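Local coordinates for protein CHAD domain (Ricinus communis, PDB 6QV5) that probably binds inorganic polyphosphate through an all-helical CHAD domain that also carries a zinc ion, at residues Pro54-Gln59 against Ala135-Ala140; Glu39-Asn44 against Pro147-Leu152. All coordinates share one frame; numbering follows the deposited sequence.

Contact 1: residues Pro54-Gln59 against Ala135-Ala140; sequences PETLHQ and AKRHAA. With ZN (zinc ion), chain B.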
loop_
_atom_site.group_PDB
_atom_site.type_symbol
_atom_site.label_atom_id
_atom_site.label_comp_id
_atom_site.label_asym_id
_atom_site.label_seq_id
_atom_site.Cartn_x
_atom_site.Cartn_y
_atom_site.Cartn_z
ATOM N N PRO A 54 -8.593 -13.436 1.466
ATOM C CA PRO A 54 -7.424 -12.541 1.550
ATOM C C PRO A 54 -7.439 -11.360 0.579
ATOM O O PRO A 54 -6.919 -10.301 0.922
ATOM C CB PRO A 54 -6.238 -13.478 1.300
ATOM C CG PRO A 54 -6.797 -14.591 0.501
ATOM C CD PRO A 54 -8.218 -14.768 0.946
ATOM N N GLU A 55 -8.035 -11.539 -0.619
ATOM C CA GLU A 55 -8.118 -10.514 -1.664
ATOM C C GLU A 55 -9.000 -9.320 -1.269
ATOM O O GLU A 55 -8.644 -8.180 -1.580
ATOM C CB GLU A 55 -8.557 -11.135 -3.007
ATOM C CG GLU A 55 -8.475 -10.211 -4.220
ATOM C CD GLU A 55 -7.146 -9.536 -4.524
ATOM O OE1 GLU A 55 -6.083 -10.162 -4.309
ATOM O OE2 GLU A 55 -7.174 -8.377 -4.995
ATOM N N THR A 56 -10.131 -9.581 -0.579
ATOM C CA THR A 56 -11.066 -8.549 -0.105
ATOM C C THR A 56 -10.371 -7.642 0.915
ATOM O O THR A 56 -10.529 -6.422 0.858
ATOM C CB THR A 56 -12.348 -9.180 0.457
ATOM O OG1 THR A 56 -12.023 -9.978 1.595
ATOM C CG2 THR A 56 -13.098 -10.019 -0.574
ATOM N N LEU A 57 -9.572 -8.250 1.822
ATOM C CA LEU A 57 -8.776 -7.558 2.838
ATOM C C LEU A 57 -7.622 -6.797 2.161
ATOM O O LEU A 57 -7.335 -5.660 2.546
ATOM C CB LEU A 57 -8.253 -8.570 3.880
ATOM C CG LEU A 57 -7.233 -8.088 4.925
ATOM C CD1 LEU A 57 -7.861 -7.135 5.934
ATOM C CD2 LEU A 57 -6.611 -9.264 5.644
ATOM N N HIS A 58 -6.979 -7.424 1.146
ATOM C CA HIS A 58 -5.887 -6.834 0.367
ATOM C C HIS A 58 -6.372 -5.561 -0.335
ATOM O O HIS A 58 -5.720 -4.524 -0.216
ATOM C CB HIS A 58 -5.319 -7.851 -0.647
ATOM C CG HIS A 58 -4.223 -7.327 -1.530
ATOM N ND1 HIS A 58 -4.096 -7.750 -2.841
ATOM C CD2 HIS A 58 -3.237 -6.435 -1.263
ATOM C CE1 HIS A 58 -3.045 -7.108 -3.326
ATOM N NE2 HIS A 58 -2.500 -6.302 -2.415
ATOM N N GLN A 59 -7.536 -5.634 -1.011
ATOM C CA GLN A 59 -8.141 -4.497 -1.703
ATOM C C GLN A 59 -8.517 -3.356 -0.759
ATOM O O GLN A 59 -8.336 -2.194 -1.123
ATOM C CB GLN A 59 -9.340 -4.934 -2.563
ATOM C CG GLN A 59 -8.955 -5.674 -3.852
ATOM C CD GLN A 59 -7.960 -4.925 -4.714
ATOM O OE1 GLN A 59 -8.149 -3.756 -5.064
ATOM N NE2 GLN A 59 -6.873 -5.587 -5.074
ATOM N N ALA A 135 -7.535 -14.745 13.623
ATOM C CA ALA A 135 -7.789 -13.921 14.810
ATOM C C ALA A 135 -7.562 -12.440 14.499
ATOM O O ALA A 135 -8.319 -11.596 14.980
ATOM C CB ALA A 135 -6.898 -14.361 15.963
ATOM N N LYS A 136 -6.536 -12.128 13.678
ATOM C CA LYS A 136 -6.218 -10.762 13.251
ATOM C C LYS A 136 -7.309 -10.233 12.312
ATOM O O LYS A 136 -7.588 -9.033 12.317
ATOM C CB LYS A 136 -4.830 -10.688 12.588
ATOM C CG LYS A 136 -3.653 -10.889 13.545
ATOM C CD LYS A 136 -3.284 -9.646 14.349
ATOM C CE LYS A 136 -2.183 -9.953 15.335
ATOM N NZ LYS A 136 -1.843 -8.771 16.169
ATOM N N ARG A 137 -7.944 -11.143 11.537
ATOM C CA ARG A 137 -9.056 -10.835 10.637
ATOM C C ARG A 137 -10.297 -10.483 11.468
ATOM O O ARG A 137 -11.011 -9.543 11.122
ATOM C CB ARG A 137 -9.325 -12.010 9.670
ATOM C CG ARG A 137 -10.478 -11.807 8.667
ATOM C CD ARG A 137 -10.297 -10.615 7.734
ATOM N NE ARG A 137 -11.289 -10.615 6.658
ATOM C CZ ARG A 137 -11.052 -11.037 5.421
ATOM N NH1 ARG A 137 -9.849 -11.486 5.083
ATOM N NH2 ARG A 137 -12.015 -11.010 4.509
ATOM N N HIS A 138 -10.526 -11.219 12.576
ATOM C CA HIS A 138 -11.628 -10.984 13.510
ATOM C C HIS A 138 -11.435 -9.658 14.236
ATOM O O HIS A 138 -12.407 -8.930 14.440
ATOM C CB HIS A 138 -11.766 -12.147 14.507
ATOM C CG HIS A 138 -12.429 -13.365 13.937
ATOM N ND1 HIS A 138 -12.546 -14.533 14.671
ATOM C CD2 HIS A 138 -12.997 -13.557 12.722
ATOM C CE1 HIS A 138 -13.176 -15.389 13.883
ATOM N NE2 HIS A 138 -13.470 -14.845 12.703
ATOM N N ALA A 139 -10.173 -9.333 14.586
ATOM C CA ALA A 139 -9.792 -8.083 15.245
ATOM C C ALA A 139 -10.015 -6.892 14.307
ATOM O O ALA A 139 -10.470 -5.839 14.760
ATOM C CB ALA A 139 -8.337 -8.144 15.684
ATOM N N ALA A 140 -9.719 -7.073 13.000
ATOM C CA ALA A 140 -9.914 -6.061 11.961
ATOM C C ALA A 140 -11.409 -5.851 11.711
ATOM O O ALA A 140 -11.834 -4.714 11.507
ATOM C CB ALA A 140 -9.216 -6.480 10.675
HETATM ZN ZN ZN B . -13.916 -16.296 11.519
#
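Leu57 and Arg137 are the closest backbone pair of this contact, their CA atoms 8.5 Å apart, where helical segments 54-59 and 135-140 cross at 48° with their axes 12.6 Å apart. The gap is bridged from the far side by Arg137, which does most of the reaching. Its CG lies anti to the backbone N (chi1 180°), and a bend at chi2 then turns the guanidinium toward the start of helix 54-73. Leu57 CB lies over one face of that group, 3.5 Å from Arg137 NH1, and Leu57 CD2 is 4.0 Å from the same nitrogen. The Pro54 ring nitrogen is at the guanidinium edge, while Thr56 OG1 approaches obliquely, 3.1 Å from Arg137 NH2.

Arg137 illustrates how an arginine can staple helices of a bundle: this buried group gives NE to Val48 O, NH2 to Ala47 O and NH1 to Asp53 O, which fixes its rotation and ties helix 122-145 to the backbone of helix 45-50, at Ala47 and Val48, and to Asp53 just before helix 54-73. The Asp53 carbonyl is shared, since Thr56 OG1 donates to it as well. Within the CHAD domain the same helix turn also serves a metal site: His138, next to Arg137 in sequence, binds the zinc ion through NE2 at 1.9 Å, and His52 is the other histidine. Away from the arginine, Gln59 NE2 donates to Glu55 OE2 over 2.8 Å, meeting the carboxylate oxygen nearly end-on, and His58 ND1 adds a weak, 3.5 Å bond to Glu55 OE1.

Contact 2: residues Glu39-Asn44 against Pro147-Leu152; sequences EHIQRN and PRYTRL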
loop_
_atom_site.group_PDB
_atom_site.type_symbol
_atom_site.label_atom_id
_atom_site.label_comp_id
_atom_site.label_asym_id
_atom_site.label_seq_id
_atom_site.Cartn_x
_atom_site.Cartn_y
_atom_site.Cartn_z
ATOM N N GLU A 39 -14.516 4.908 -1.852
ATOM C CA GLU A 39 -15.349 3.855 -2.453
ATOM C C GLU A 39 -14.592 2.517 -2.429
ATOM O O GLU A 39 -15.189 1.489 -2.110
ATOM C CB GLU A 39 -15.761 4.228 -3.890
ATOM C CG GLU A 39 -16.691 3.228 -4.563
ATOM C CD GLU A 39 -16.833 3.349 -6.071
ATOM O OE1 GLU A 39 -15.814 3.592 -6.758
ATOM O OE2 GLU A 39 -17.969 3.179 -6.568
ATOM N N HIS A 40 -13.275 2.547 -2.726
ATOM C CA HIS A 40 -12.386 1.379 -2.729
ATOM C C HIS A 40 -12.314 0.724 -1.336
ATOM O O HIS A 40 -12.243 -0.500 -1.238
ATOM C CB HIS A 40 -10.986 1.778 -3.244
ATOM C CG HIS A 40 -10.078 0.634 -3.599
ATOM N ND1 HIS A 40 -8.723 0.834 -3.799
ATOM C CD2 HIS A 40 -10.356 -0.678 -3.796
ATOM C CE1 HIS A 40 -8.221 -0.356 -4.088
ATOM N NE2 HIS A 40 -9.165 -1.296 -4.101
ATOM N N ILE A 41 -12.387 1.543 -0.270
ATOM C CA ILE A 41 -12.385 1.097 1.126
ATOM C C ILE A 41 -13.776 0.544 1.506
ATOM O O ILE A 41 -13.870 -0.596 1.968
ATOM C CB ILE A 41 -11.930 2.253 2.078
ATOM C CG1 ILE A 41 -10.495 2.721 1.757
ATOM C CG2 ILE A 41 -12.062 1.862 3.561
ATOM C CD1 ILE A 41 -10.146 4.144 2.195
ATOM N N GLN A 42 -14.834 1.373 1.298
ATOM C CA GLN A 42 -16.235 1.084 1.623
ATOM C C GLN A 42 -16.793 -0.186 0.963
ATOM O O GLN A 42 -17.458 -0.975 1.634
ATOM C CB GLN A 42 -17.110 2.313 1.299
ATOM C CG GLN A 42 -18.591 2.177 1.645
ATOM C CD GLN A 42 -19.437 1.778 0.457
ATOM O OE1 GLN A 42 -19.463 2.449 -0.583
ATOM N NE2 GLN A 42 -20.159 0.676 0.589
ATOM N N ARG A 43 -16.557 -0.372 -0.348
ATOM C CA ARG A 43 -17.090 -1.526 -1.088
ATOM C C ARG A 43 -16.483 -2.887 -0.685
ATOM O O ARG A 43 -16.960 -3.923 -1.158
ATOM C CB ARG A 43 -16.997 -1.306 -2.607
ATOM C CG ARG A 43 -17.850 -0.145 -3.142
ATOM C CD ARG A 43 -19.331 -0.468 -3.250
ATOM N NE ARG A 43 -19.626 -1.305 -4.413
ATOM C CZ ARG A 43 -20.396 -2.389 -4.381
ATOM N NH1 ARG A 43 -20.955 -2.783 -3.244
ATOM N NH2 ARG A 43 -20.610 -3.089 -5.488
ATOM N N ASN A 44 -15.480 -2.888 0.214
ATOM C CA ASN A 44 -14.845 -4.105 0.719
ATOM C C ASN A 44 -15.201 -4.410 2.187
ATOM O O ASN A 44 -14.896 -5.502 2.660
ATOM C CB ASN A 44 -13.331 -4.066 0.497
ATOM C CG ASN A 44 -12.935 -4.295 -0.939
ATOM O OD1 ASN A 44 -13.097 -5.388 -1.490
ATOM N ND2 ASN A 44 -12.403 -3.268 -1.578
ATOM N N PRO A 147 -17.828 2.310 16.283
ATOM C CA PRO A 147 -18.253 3.637 15.802
ATOM C C PRO A 147 -17.111 4.530 15.307
ATOM O O PRO A 147 -17.374 5.455 14.542
ATOM C CB PRO A 147 -18.976 4.248 17.012
ATOM C CG PRO A 147 -19.298 3.090 17.904
ATOM C CD PRO A 147 -18.161 2.139 17.712
ATOM N N ARG A 148 -15.853 4.239 15.714
ATOM C CA ARG A 148 -14.654 4.984 15.316
ATOM C C ARG A 148 -14.444 4.954 13.794
ATOM O O ARG A 148 -14.062 5.973 13.215
ATOM C CB ARG A 148 -13.408 4.449 16.048
ATOM C CG ARG A 148 -12.218 5.404 15.995
ATOM C CD ARG A 148 -10.961 4.825 16.608
ATOM N NE ARG A 148 -9.822 5.721 16.401
ATOM C CZ ARG A 148 -8.604 5.525 16.898
ATOM N NH1 ARG A 148 -8.349 4.460 17.648
ATOM N NH2 ARG A 148 -7.634 6.396 16.653
ATOM N N TYR A 149 -14.709 3.796 13.152
ATOM C CA TYR A 149 -14.561 3.636 11.706
ATOM C C TYR A 149 -15.627 4.398 10.913
ATOM O O TYR A 149 -15.276 5.149 9.998
ATOM C CB TYR A 149 -14.531 2.149 11.300
ATOM C CG TYR A 149 -14.575 1.938 9.801
ATOM C CD1 TYR A 149 -13.474 2.233 9.003
ATOM C CD2 TYR A 149 -15.736 1.494 9.175
ATOM C CE1 TYR A 149 -13.518 2.068 7.620
ATOM C CE2 TYR A 149 -15.792 1.325 7.793
ATOM C CZ TYR A 149 -14.679 1.610 7.021
ATOM O OH TYR A 149 -14.725 1.454 5.658
ATOM N N THR A 150 -16.919 4.170 11.232
ATOM C CA THR A 150 -18.057 4.794 10.551
ATOM C C THR A 150 -18.038 6.319 10.680
ATOM O O THR A 150 -18.376 7.003 9.713
ATOM C CB THR A 150 -19.386 4.175 10.986
ATOM O OG1 THR A 150 -19.457 4.167 12.411
ATOM C CG2 THR A 150 -19.575 2.762 10.439
ATOM N N ARG A 151 -17.601 6.846 11.846
ATOM C CA ARG A 151 -17.474 8.288 12.070
ATOM C C ARG A 151 -16.371 8.865 11.188
ATOM O O ARG A 151 -16.568 9.923 10.600
ATOM C CB ARG A 151 -17.222 8.626 13.550
ATOM C CG ARG A 151 -18.482 8.586 14.398
ATOM C CD ARG A 151 -18.262 9.118 15.800
ATOM N NE ARG A 151 -18.359 10.578 15.851
ATOM C CZ ARG A 151 -18.378 11.292 16.972
ATOM N NH1 ARG A 151 -18.472 12.614 16.921
ATOM N NH2 ARG A 151 -18.308 10.690 18.153
ATOM N N LEU A 152 -15.239 8.142 11.057
ATOM C CA LEU A 152 -14.093 8.530 10.227
ATOM C C LEU A 152 -14.479 8.673 8.751
ATOM O O LEU A 152 -14.156 9.695 8.147
ATOM C CB LEU A 152 -12.922 7.535 10.413
ATOM C CG LEU A 152 -11.791 7.532 9.368
ATOM C CD1 LEU A 152 -10.907 8.763 9.494
ATOM C CD2 LEU A 152 -10.953 6.276 9.483
#
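The hydroxyl oxygen of Tyr149 is the polar atom on which this contact turns: it is hydrogen-bonded to Glu45 OE2, just beyond segment 39-44, and packed against Ile41, whose CG2 lies 3.4 Å from Tyr149 OH. The phenol is buried, with its hydroxyl bonded to Glu45 and an aliphatic branch beside the oxygen. That methyl arrives at the edge of the ring, near its plane, and not over a face; Ile41 CG2 remains 4.3 Å from Tyr149 CE1, so the hydroxyl end of the ring makes the closer touch. The two side chains cross obliquely. Each torsion aims its group across the gap: Tyr149 holds CG anti to its main-chain nitrogen (chi1 172°), which extends the ring toward helix 26-42, and in Ile41 it is CG2, not CG1, that takes the equivalent position. Gln42 contributes backbone alone, its CA lying 4.3 Å from Tyr149 OH.

Only 78 Å² is buried between the segments, and their nearest CA atoms, those of Gln42 and Thr150, are 9.8 Å apart, a separation bridged by the length of the tyrosine. Helix 54-73 packs here too, Met60 touching both Ile41 and Tyr149, while Leu91 of helix 82-108 also meets the ring. In segment 39-44, Asn44 ND2 donates to His40 O at 2.8 Å, the carbonyl lying close to the plane of the amide, and Phe13 O takes a second bond from the same nitrogen. A buried tyrosine that sends its hydroxyl past an apolar neighbour to a carboxylate here links helix 147-163 by packing to helix 26-42 and by its hydroxyl to Glu45 at the start of helix 45-50, consistent with the interior of the four-helix bundle of a CHAD domain.

In the fold
Contacts 1 and 2 sit with their centres about 14 Å apart and meet through residues 54-59 and 39-44. Gln59 OE1 lies 2.8 Å from His40 NE2, a probable hydrogen bond, and Gln59 CB packs 3.6 Å from Asn44 ND2, which brings the start of helix 54-73 against the end region of helix 26-42. The partner segments belong to helices 122-145 and 147-163, which are consecutive in the chain, and since 54-59 also follows 39-44, both segments of contact 1 fall in sequence between those of contact 2. Zinc distinguishes the two: residues 135-140 supply one of its histidines, whereas contact 2 is packing away from the metal, within the same CHAD domain.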